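Hypothetical protein, IPT/TIG domain protein (PDB 4HW6) is of unknown function but, with an IPT/TIG domain joined to a six-bladed beta-propeller, probably serves as an auxiliary nutrient-binding, perhaps carbohydrate-binding, protein. Local coordinates at residues N226-K231 with R246-M251; A250-Y255 with V267-K272; G284-I289 with I297-Y302. All coordinates share one frame; numbering follows the deposited sequence. Where two conformers were deposited one is given.

Interaction 1. Residues N226-K231 with R246-M251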
loop_
_atom_site.group_PDB
_atom_site.type_symbol
_atom_site.label_atom_id
_atom_site.label_comp_id
_atom_site.label_asym_id
_atom_site.label_seq_id
_atom_site.Cartn_x
_atom_site.Cartn_y
_atom_site.Cartn_z
ATOM N N ASN A 226 2.320 -26.250 -17.613
ATOM C CA ASN A 226 2.270 -27.184 -16.502
ATOM C C ASN A 226 3.355 -26.881 -15.493
ATOM O O ASN A 226 4.485 -26.513 -15.850
ATOM C CB ASN A 226 2.479 -28.619 -16.986
ATOM C CG ASN A 226 1.399 -29.094 -17.919
ATOM O OD1 ASN A 226 0.279 -28.563 -17.938
ATOM N ND2 ASN A 226 1.726 -30.118 -18.707
ATOM N N ALA A 227 3.024 -27.032 -14.217
ATOM C CA ALA A 227 4.012 -26.843 -13.169
ATOM C C ALA A 227 3.357 -27.375 -11.912
ATOM O O ALA A 227 2.252 -26.981 -11.571
ATOM C CB ALA A 227 4.359 -25.375 -12.991
ATOM N N ARG A 228 4.055 -28.287 -11.260
ATOM C CA ARG A 228 3.638 -28.829 -10.000
ATOM C C ARG A 228 4.188 -28.022 -8.841
ATOM O O ARG A 228 5.371 -27.652 -8.809
ATOM C CB ARG A 228 4.139 -30.264 -9.934
ATOM C CG ARG A 228 3.946 -30.929 -8.595
ATOM C CD ARG A 228 4.353 -32.372 -8.701
ATOM N NE ARG A 228 4.236 -33.013 -7.405
ATOM C CZ ARG A 228 4.331 -34.326 -7.228
ATOM N NH1 ARG A 228 4.568 -35.133 -8.260
ATOM N NH2 ARG A 228 4.219 -34.839 -6.006
ATOM N N GLY A 229 3.348 -27.785 -7.834
ATOM C CA GLY A 229 3.765 -27.045 -6.643
ATOM C C GLY A 229 4.274 -25.639 -6.876
ATOM O O GLY A 229 5.187 -25.177 -6.159
ATOM N N ALA A 230 3.698 -24.953 -7.856
ATOM C CA ALA A 230 4.100 -23.581 -8.159
ATOM C C ALA A 230 3.627 -22.607 -7.099
ATOM O O ALA A 230 2.479 -22.714 -6.603
ATOM C CB ALA A 230 3.632 -23.163 -9.564
ATOM N N LYS A 231 4.486 -21.620 -6.788
ATOM C CA LYS A 231 4.273 -20.723 -5.646
ATOM C C LYS A 231 4.150 -19.222 -5.928
ATOM O O LYS A 231 3.591 -18.484 -5.120
ATOM C CB LYS A 231 5.425 -20.891 -4.651
ATOM C CG LYS A 231 5.582 -22.286 -4.078
ATOM C CD LYS A 231 4.331 -22.744 -3.351
ATOM C CE LYS A 231 4.553 -24.029 -2.569
ATOM N NZ LYS A 231 3.389 -24.268 -1.672
ATOM N N ARG A 246 8.853 -23.899 -8.119
ATOM C CA ARG A 246 8.091 -25.119 -7.847
ATOM C C ARG A 246 8.650 -25.841 -6.628
ATOM O O ARG A 246 9.857 -25.981 -6.465
ATOM C CB ARG A 246 8.208 -26.088 -9.018
ATOM C CG ARG A 246 7.547 -25.625 -10.305
ATOM C CD ARG A 246 7.789 -26.637 -11.399
ATOM N NE ARG A 246 9.218 -26.710 -11.706
ATOM C CZ ARG A 246 9.836 -27.665 -12.389
ATOM N NH1 ARG A 246 9.186 -28.724 -12.866
ATOM N NH2 ARG A 246 11.147 -27.568 -12.586
ATOM N N TYR A 247 7.753 -26.347 -5.790
ATOM C CA TYR A 247 8.117 -26.971 -4.533
ATOM C C TYR A 247 9.263 -27.961 -4.610
ATOM O O TYR A 247 10.153 -27.932 -3.766
ATOM C CB TYR A 247 6.873 -27.621 -3.918
ATOM C CG TYR A 247 7.081 -28.201 -2.537
ATOM C CD1 TYR A 247 7.533 -29.496 -2.371
ATOM C CD2 TYR A 247 6.776 -27.460 -1.389
ATOM C CE1 TYR A 247 7.712 -30.030 -1.116
ATOM C CE2 TYR A 247 6.971 -27.982 -0.133
ATOM C CZ TYR A 247 7.436 -29.257 0.008
ATOM O OH TYR A 247 7.633 -29.808 1.276
ATOM N N HIS A 248 9.252 -28.842 -5.613
ATOM C CA HIS A 248 10.209 -29.933 -5.650
ATOM C C HIS A 248 11.530 -29.671 -6.382
ATOM O O HIS A 248 12.311 -30.607 -6.592
ATOM C CB HIS A 248 9.548 -31.160 -6.244
ATOM C CG HIS A 248 8.503 -31.751 -5.361
ATOM N ND1 HIS A 248 8.818 -32.438 -4.206
ATOM C CD2 HIS A 248 7.147 -31.748 -5.450
ATOM C CE1 HIS A 248 7.699 -32.853 -3.632
ATOM N NE2 HIS A 248 6.673 -32.459 -4.370
ATOM N N HIS A 249 11.786 -28.417 -6.739
ATOM C CA HIS A 249 12.930 -28.059 -7.579
ATOM C C HIS A 249 13.622 -26.818 -6.962
ATOM O O HIS A 249 12.965 -25.805 -6.664
ATOM C CB HIS A 249 12.416 -27.821 -9.004
ATOM C CG HIS A 249 11.785 -29.044 -9.588
ATOM N ND1 HIS A 249 12.536 -30.070 -10.110
ATOM C CD2 HIS A 249 10.498 -29.467 -9.602
ATOM C CE1 HIS A 249 11.723 -31.049 -10.493
ATOM N NE2 HIS A 249 10.483 -30.709 -10.189
ATOM N N ALA A 250 14.933 -26.901 -6.770
ATOM C CA ALA A 250 15.692 -25.767 -6.182
ATOM C C ALA A 250 16.221 -24.854 -7.288
ATOM O O ALA A 250 17.402 -24.930 -7.656
ATOM C CB ALA A 250 16.857 -26.283 -5.337
HETATM N N MSE A 251 15.356 -23.969 -7.761
HETATM C CA MSE A 251 15.679 -23.127 -8.910
HETATM C C MSE A 251 14.585 -22.124 -9.164
HETATM O O MSE A 251 13.475 -22.218 -8.594
HETATM C CB MSE A 251 15.876 -24.004 -10.171
HETATM C CG MSE A 251 14.613 -24.761 -10.599
HETATM SE SE MSE A 251 14.978 -26.193 -11.856
HETATM C CE MSE A 251 16.237 -27.248 -10.825
HETATM O O HOH W 1 7.259 -29.378 -7.817
#

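Interaction 2. Residues A250-Y255 with V267-K272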
loop_
_atom_site.group_PDB
_atom_site.type_symbol
_atom_site.label_atom_id
_atom_site.label_comp_id
_atom_site.label_asym_id
_atom_site.label_seq_id
_atom_site.Cartn_x
_atom_site.Cartn_y
_atom_site.Cartn_z
ATOM N N ALA A 250 14.933 -26.901 -6.770
ATOM C CA ALA A 250 15.692 -25.767 -6.182
ATOM C C ALA A 250 16.221 -24.854 -7.288
ATOM O O ALA A 250 17.402 -24.930 -7.656
ATOM C CB ALA A 250 16.857 -26.283 -5.337
HETATM N N MSE A 251 15.356 -23.969 -7.761
HETATM C CA MSE A 251 15.679 -23.127 -8.910
HETATM C C MSE A 251 14.585 -22.124 -9.164
HETATM O O MSE A 251 13.475 -22.218 -8.594
HETATM C CB MSE A 251 15.876 -24.004 -10.171
HETATM C CG MSE A 251 14.613 -24.761 -10.599
HETATM SE SE MSE A 251 14.978 -26.193 -11.856
HETATM C CE MSE A 251 16.237 -27.248 -10.825
ATOM N N ILE A 252 14.915 -21.124 -9.988
ATOM C CA ILE A 252 13.917 -20.267 -10.568
ATOM C C ILE A 252 13.746 -20.703 -12.027
ATOM O O ILE A 252 14.715 -20.880 -12.760
ATOM C CB ILE A 252 14.333 -18.793 -10.516
ATOM C CG1 ILE A 252 14.528 -18.371 -9.061
ATOM C CG2 ILE A 252 13.306 -17.896 -11.228
ATOM C CD1 ILE A 252 15.189 -17.008 -8.919
ATOM N N SER A 253 12.481 -20.831 -12.421
ATOM C CA SER A 253 12.091 -21.175 -13.764
ATOM C C SER A 253 11.420 -19.968 -14.405
ATOM O O SER A 253 11.034 -19.010 -13.701
ATOM C CB SER A 253 11.097 -22.357 -13.742
ATOM O OG SER A 253 11.643 -23.515 -13.083
ATOM N N SER A 254 11.201 -20.026 -15.711
ATOM C CA SER A 254 10.375 -19.016 -16.369
ATOM C C SER A 254 9.559 -19.557 -17.521
ATOM O O SER A 254 9.909 -20.570 -18.146
ATOM C CB SER A 254 11.219 -17.856 -16.919
ATOM O OG SER A 254 12.003 -18.273 -18.019
ATOM N N TYR A 255 8.493 -18.813 -17.811
ATOM C CA TYR A 255 7.668 -18.985 -18.979
ATOM C C TYR A 255 7.527 -17.640 -19.684
ATOM O O TYR A 255 7.199 -16.620 -19.055
ATOM C CB TYR A 255 6.279 -19.549 -18.590
ATOM C CG TYR A 255 5.329 -19.589 -19.765
ATOM C CD1 TYR A 255 5.352 -20.635 -20.667
ATOM C CD2 TYR A 255 4.434 -18.564 -19.989
ATOM C CE1 TYR A 255 4.497 -20.665 -21.759
ATOM C CE2 TYR A 255 3.562 -18.590 -21.057
ATOM C CZ TYR A 255 3.588 -19.641 -21.946
ATOM O OH TYR A 255 2.722 -19.649 -23.033
ATOM N N VAL A 267 18.146 -20.128 -12.918
ATOM C CA VAL A 267 19.287 -20.223 -12.002
ATOM C C VAL A 267 18.966 -21.196 -10.891
ATOM O O VAL A 267 17.804 -21.353 -10.529
ATOM C CB VAL A 267 19.650 -18.820 -11.423
ATOM C CG1 VAL A 267 18.624 -18.343 -10.409
ATOM C CG2 VAL A 267 21.070 -18.809 -10.850
HETATM N N MSE A 268 19.984 -21.857 -10.346
HETATM C CA MSE A 268 19.791 -22.706 -9.163
HETATM C C MSE A 268 19.550 -21.833 -7.940
HETATM O O MSE A 268 20.069 -20.717 -7.836
HETATM C CB MSE A 268 21.015 -23.586 -8.889
HETATM C CG MSE A 268 21.292 -24.629 -9.950
HETATM SE SE MSE A 268 19.819 -25.869 -10.196
HETATM C CE MSE A 268 19.514 -26.593 -8.404
HETATM N N MSE A 269 18.777 -22.365 -7.002
HETATM C CA MSE A 269 18.601 -21.767 -5.688
HETATM C C MSE A 269 19.164 -22.719 -4.645
HETATM O O MSE A 269 19.370 -23.910 -4.894
HETATM C CB MSE A 269 17.120 -21.471 -5.404
HETATM C CG MSE A 269 16.606 -20.222 -6.093
HETATM SE SE MSE A 269 14.709 -19.906 -5.715
HETATM C CE MSE A 269 14.902 -19.675 -3.783
ATOM N N ASP A 270 19.424 -22.189 -3.461
ATOM C CA ASP A 270 20.035 -22.982 -2.413
ATOM C C ASP A 270 19.003 -23.714 -1.532
ATOM O O ASP A 270 19.380 -24.450 -0.623
ATOM C CB ASP A 270 20.977 -22.108 -1.561
ATOM C CG ASP A 270 20.248 -21.042 -0.754
ATOM O OD1 ASP A 270 18.997 -20.974 -0.715
ATOM O OD2 ASP A 270 20.965 -20.237 -0.130
ATOM N N THR A 271 17.720 -23.507 -1.827
ATOM C CA THR A 271 16.598 -24.024 -1.028
ATOM C C THR A 271 15.438 -24.385 -1.942
ATOM O O THR A 271 15.178 -23.716 -2.927
ATOM C CB THR A 271 16.142 -22.937 -0.021
ATOM O OG1 THR A 271 17.272 -22.539 0.761
ATOM C CG2 THR A 271 15.018 -23.420 0.938
ATOM N N LYS A 272 14.748 -25.462 -1.601
ATOM C CA LYS A 272 13.478 -25.808 -2.245
ATOM C C LYS A 272 12.530 -26.246 -1.145
ATOM O O LYS A 272 12.851 -26.161 0.043
ATOM C CB LYS A 272 13.673 -26.928 -3.266
ATOM C CG LYS A 272 14.201 -28.240 -2.696
ATOM C CD LYS A 272 14.263 -29.337 -3.749
ATOM C CE LYS A 272 14.829 -30.621 -3.168
ATOM N NZ LYS A 272 14.737 -31.716 -4.164
HETATM O O HOH W 2 13.671 -23.046 -5.167
#

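Interaction 3. Residues G284-I289 with I297-Y302. With EDO (1,2-ethanediol), chain F.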
loop_
_atom_site.group_PDB
_atom_site.type_symbol
_atom_site.label_atom_id
_atom_site.label_comp_id
_atom_site.label_asym_id
_atom_site.label_seq_id
_atom_site.Cartn_x
_atom_site.Cartn_y
_atom_site.Cartn_z
ATOM N N GLY A 284 13.865 -3.474 -13.242
ATOM C CA GLY A 284 14.145 -4.786 -13.838
ATOM C C GLY A 284 15.583 -5.249 -13.694
ATOM O O GLY A 284 15.950 -6.286 -14.245
ATOM N N ASP A 285 16.411 -4.500 -12.952
ATOM C CA ASP A 285 17.812 -4.842 -12.816
ATOM C C ASP A 285 18.036 -6.073 -11.935
ATOM O O ASP A 285 19.075 -6.735 -12.036
ATOM C CB ASP A 285 18.617 -3.659 -12.250
ATOM C CG ASP A 285 18.724 -2.491 -13.213
ATOM O OD1 ASP A 285 18.383 -2.648 -14.394
ATOM O OD2 ASP A 285 19.162 -1.403 -12.785
ATOM N N TRP A 286 17.079 -6.335 -11.054
ATOM C CA TRP A 286 17.168 -7.403 -10.088
ATOM C C TRP A 286 15.816 -7.619 -9.430
ATOM O O TRP A 286 14.921 -6.805 -9.591
ATOM C CB TRP A 286 18.234 -7.107 -9.040
ATOM C CG TRP A 286 18.123 -5.789 -8.327
ATOM C CD1 TRP A 286 18.762 -4.642 -8.655
ATOM C CD2 TRP A 286 17.360 -5.502 -7.137
ATOM N NE1 TRP A 286 18.444 -3.637 -7.759
ATOM C CE2 TRP A 286 17.602 -4.144 -6.808
ATOM C CE3 TRP A 286 16.546 -6.263 -6.301
ATOM C CZ2 TRP A 286 17.038 -3.523 -5.691
ATOM C CZ3 TRP A 286 15.965 -5.623 -5.155
ATOM C CH2 TRP A 286 16.224 -4.264 -4.890
ATOM N N ALA A 287 15.678 -8.745 -8.743
ATOM C CA ALA A 287 14.461 -9.075 -7.982
ATOM C C ALA A 287 14.836 -9.459 -6.565
ATOM O O ALA A 287 15.907 -9.975 -6.334
ATOM C CB ALA A 287 13.715 -10.237 -8.635
ATOM N N TYR A 288 13.924 -9.263 -5.631
ATOM C CA TYR A 288 13.988 -9.949 -4.359
ATOM C C TYR A 288 13.290 -11.296 -4.432
ATOM O O TYR A 288 12.244 -11.450 -5.078
ATOM C CB TYR A 288 13.361 -9.128 -3.237
ATOM C CG TYR A 288 14.208 -7.989 -2.706
ATOM C CD1 TYR A 288 15.561 -8.136 -2.451
ATOM C CD2 TYR A 288 13.640 -6.762 -2.447
ATOM C CE1 TYR A 288 16.331 -7.067 -1.959
ATOM C CE2 TYR A 288 14.384 -5.696 -1.961
ATOM C CZ TYR A 288 15.723 -5.848 -1.719
ATOM O OH TYR A 288 16.482 -4.801 -1.260
ATOM N N ILE A 289 13.878 -12.260 -3.747
ATOM C CA ILE A 289 13.275 -13.529 -3.467
ATOM C C ILE A 289 13.014 -13.613 -1.965
ATOM O O ILE A 289 13.964 -13.707 -1.145
ATOM C CB ILE A 289 14.186 -14.710 -3.858
ATOM C CG1 ILE A 289 14.772 -14.546 -5.267
ATOM C CG2 ILE A 289 13.416 -16.029 -3.729
ATOM C CD1 ILE A 289 15.938 -15.482 -5.526
ATOM N N ILE A 297 15.362 -12.737 3.035
ATOM C CA ILE A 297 15.152 -12.197 1.711
ATOM C C ILE A 297 16.493 -12.230 0.967
ATOM O O ILE A 297 17.526 -11.802 1.498
ATOM C CB ILE A 297 14.605 -10.745 1.753
ATOM C CG1 ILE A 297 13.251 -10.679 2.470
ATOM C CG2 ILE A 297 14.506 -10.180 0.322
ATOM C CD1 ILE A 297 12.721 -9.261 2.700
ATOM N N TYR A 298 16.470 -12.755 -0.249
ATOM C CA TYR A 298 17.632 -12.778 -1.118
ATOM C C TYR A 298 17.392 -11.845 -2.291
ATOM O O TYR A 298 16.242 -11.454 -2.587
ATOM C CB TYR A 298 17.841 -14.185 -1.696
ATOM C CG TYR A 298 18.470 -15.241 -0.821
ATOM C CD1 TYR A 298 17.971 -15.541 0.436
ATOM C CD2 TYR A 298 19.527 -16.015 -1.303
ATOM C CE1 TYR A 298 18.521 -16.567 1.208
ATOM C CE2 TYR A 298 20.085 -17.026 -0.530
ATOM C CZ TYR A 298 19.571 -17.297 0.733
ATOM O OH TYR A 298 20.123 -18.335 1.484
ATOM N N ARG A 299 18.485 -11.513 -2.979
ATOM C CA ARG A 299 18.415 -10.767 -4.236
ATOM C C ARG A 299 19.000 -11.601 -5.378
ATOM O O ARG A 299 20.043 -12.252 -5.222
ATOM C CB ARG A 299 19.167 -9.434 -4.101
ATOM C CG ARG A 299 19.462 -8.725 -5.425
ATOM C CD ARG A 299 19.761 -7.256 -5.232
ATOM N NE ARG A 299 20.570 -6.699 -6.306
ATOM C CZ ARG A 299 20.986 -5.434 -6.347
ATOM N NH1 ARG A 299 20.659 -4.604 -5.376
ATOM N NH2 ARG A 299 21.738 -4.998 -7.350
ATOM N N VAL A 300 18.353 -11.536 -6.539
ATOM C CA VAL A 300 18.852 -12.172 -7.764
ATOM C C VAL A 300 19.001 -11.094 -8.845
ATOM O O VAL A 300 18.050 -10.390 -9.191
ATOM C CB VAL A 300 17.972 -13.354 -8.205
ATOM C CG1 VAL A 300 16.510 -12.938 -8.395
ATOM C CG2 VAL A 300 18.575 -13.985 -9.458
ATOM N N ASP A 301 20.218 -10.910 -9.323
ATOM C CA ASP A 301 20.509 -9.909 -10.331
ATOM C C ASP A 301 20.167 -10.407 -11.732
ATOM O O ASP A 301 20.274 -11.603 -12.019
ATOM C CB ASP A 301 21.992 -9.522 -10.283
ATOM C CG ASP A 301 22.365 -8.721 -9.024
ATOM O OD1 ASP A 301 21.575 -7.887 -8.576
ATOM O OD2 ASP A 301 23.471 -8.917 -8.496
ATOM N N TYR A 302 19.764 -9.467 -12.583
ATOM C CA TYR A 302 19.441 -9.718 -13.991
ATOM C C TYR A 302 20.488 -9.069 -14.872
ATOM O O TYR A 302 20.749 -7.870 -14.750
ATOM C CB TYR A 302 18.029 -9.197 -14.312
ATOM C CG TYR A 302 17.613 -9.365 -15.742
ATOM C CD1 TYR A 302 17.240 -10.608 -16.234
ATOM C CD2 TYR A 302 17.569 -8.282 -16.604
ATOM C CE1 TYR A 302 16.863 -10.772 -17.542
ATOM C CE2 TYR A 302 17.181 -8.429 -17.921
ATOM C CZ TYR A 302 16.821 -9.681 -18.387
ATOM O OH TYR A 302 16.444 -9.805 -19.703
HETATM C C1 EDO F . 18.790 -0.138 -7.888
HETATM O O1 EDO F . 19.695 -1.189 -7.528
HETATM C C2 EDO F . 18.183 -0.412 -9.259
HETATM O O2 EDO F . 19.215 -0.692 -10.217
HETATM O O HOH W 3 20.669 -5.105 -15.114
#

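Interaction 1. Residues N226-K231 with R246-M251
Ala227 lays its methyl against the aliphatic chain of Arg246, CB to CD 4.0 Å. The carbonyl of Arg228 faces the other segment: its O lies 3.2 Å from Arg246 CB and also accepts a bond from a water that in turn receives the N-H of His248. The side chain of Arg228 runs extended, CG anti to the backbone N, and crosses the His248 ring obliquely, the guanidinium and imidazole planes 83° apart; NE comes to 3.7 Å from CD2. Gly229 supplies the one direct hydrogen bond, Tyr247 N to Gly229 O at 2.8 Å, the donor sitting well above the carbonyl plane. Gly229 is at positive phi (59°), and a beta carbon there would run into Tyr247 CB. Ala230 bridges singly to Arg246. Lys231 brings its CE to the edge of the Tyr247 ring, while its NZ goes to Asn275 and Asp200. Arg246 sets its NH2 over one face of the His249 ring, toward the rim, and the same NH2 forms a salt bridge with Glu264. Residues Arg246 to His249 make a type I beta turn, so the contact packs a tight inter-strand turn of one beta-propeller blade against the linker arriving from the preceding blade.

Interaction 2. Residues A250-Y255 with V267-K272
Two backbone bonds join the segments, and they differ in geometry. Ile252 N donates to Val267 O at 2.9 Å, nearly along the C=O axis, within an antiparallel hydrogen-bonded pair. Met269 N points straight at Ala250 O (3.0 Å, 178° at the hydrogen), yet it stands 59° above the carbonyl plane and so does not follow a lone pair. Between these bonds Met251 and Met268 form a non-hydrogen-bonded pair whose side chains diverge at the start. The N-H of Met251 is met by a water, weakly, and the same water lies 2.8 Å from Thr271 O, to which it probably donates, bridging the strand to the loop that follows Met268.

Met251, Met268 and Met269 are all selenomethionines. Ala250 O is crowded as well as bonded: the chain of Met268, bent at chi2 and chi3, curls its CE back to 2.8 Å from this oxygen in one of its two conformers. Its SE also touches Met251 CE at 3.9 Å, the two chains side by side. Ile252 and Val267 likewise run together, CD1 against CG1, whereas Met269 crosses Ile252 obliquely and sets its SE 3.7 Å from CG1. Lys272 packs its CB beside the backbone of Ala250.

The hydroxyls and carboxylate are well supplied. Thr271 OG1 donates to Asp270 OD1 from above the carboxylate plane and also pairs with His319. Asp270 OD1 is hydrogen-bonded to the hydroxyl of Tyr291, from the next blade, as well. Ser253 OG bonds to Glu264 O, and Ser254 OG to Glu266.

With the chain turning a corner at Val267, the contact is the end of an antiparallel strand pair in one propeller blade, where strand 265-268 gives way to the connection leading into the following blade.

Interaction 3. Residues G284-I289 with I297-Y302
One face of the Trp286 indole carries the guanidinium of Arg299, in one of its two conformers, stacked flat with the planes 4° apart and CZ 3.3 Å from the centroid of the five-membered ring, a cation-pi contact. Arg299 reaches this position with an extended chain, CG anti to the backbone N, whose CD sits over the six-membered ring in a CH-pi contact. At the indole edge Trp286 NE1 donates to O1 of a 1,2-ethanediol, probably from the crystallisation liquor, at 2.8 Å; its other hydroxyl donates to Asp285 OD2. Trp286 CZ3 in turn covers one face of the Tyr288 ring, with Tyr298 O at that ring's edge. Asp301 fixes the guanidinium's rotation, its OD1 taking Arg299 NE at 2.8 Å through the syn lone pair, in the guanidinium plane. An alanine at Trp286 would remove the indole under Arg299, whose guanidinium would probably be held less firmly. All this rides on a beta hairpin, the two middle strands of a four-stranded antiparallel propeller blade. Paired bonds between Ala287 and Val300 and between Ile289 and Tyr298 zip it up, and Tyr302 N to Asp285 O (2.9 Å) extends the ladder. On the opposite sheet face Val300 CG1 packs against Ala287 CB and, at 3.9 Å, Ile289 CD1.

The three contacts follow one another along the chain and lie on the same side of its centre, across two neighbouring propeller blades. Interaction 1 joins the linker after strand 221-226 to the turn before strand 251-255; interaction 2 starts just past that turn, the two sharing Ala250 and Met251, with centres 9 Å apart. Interaction 3 lies in the next blade, the sheet 276-280, 286-291, 296-301 and 313-315, its centre 13 Å from interaction 2 and 19 Å from interaction 1, which it does not touch. Interactions 2 and 3 meet where Asp270 reaches Tyr298, probably through a hydrogen bond, and Ile252 and Met269 pack on Ile289, tying one blade to the next.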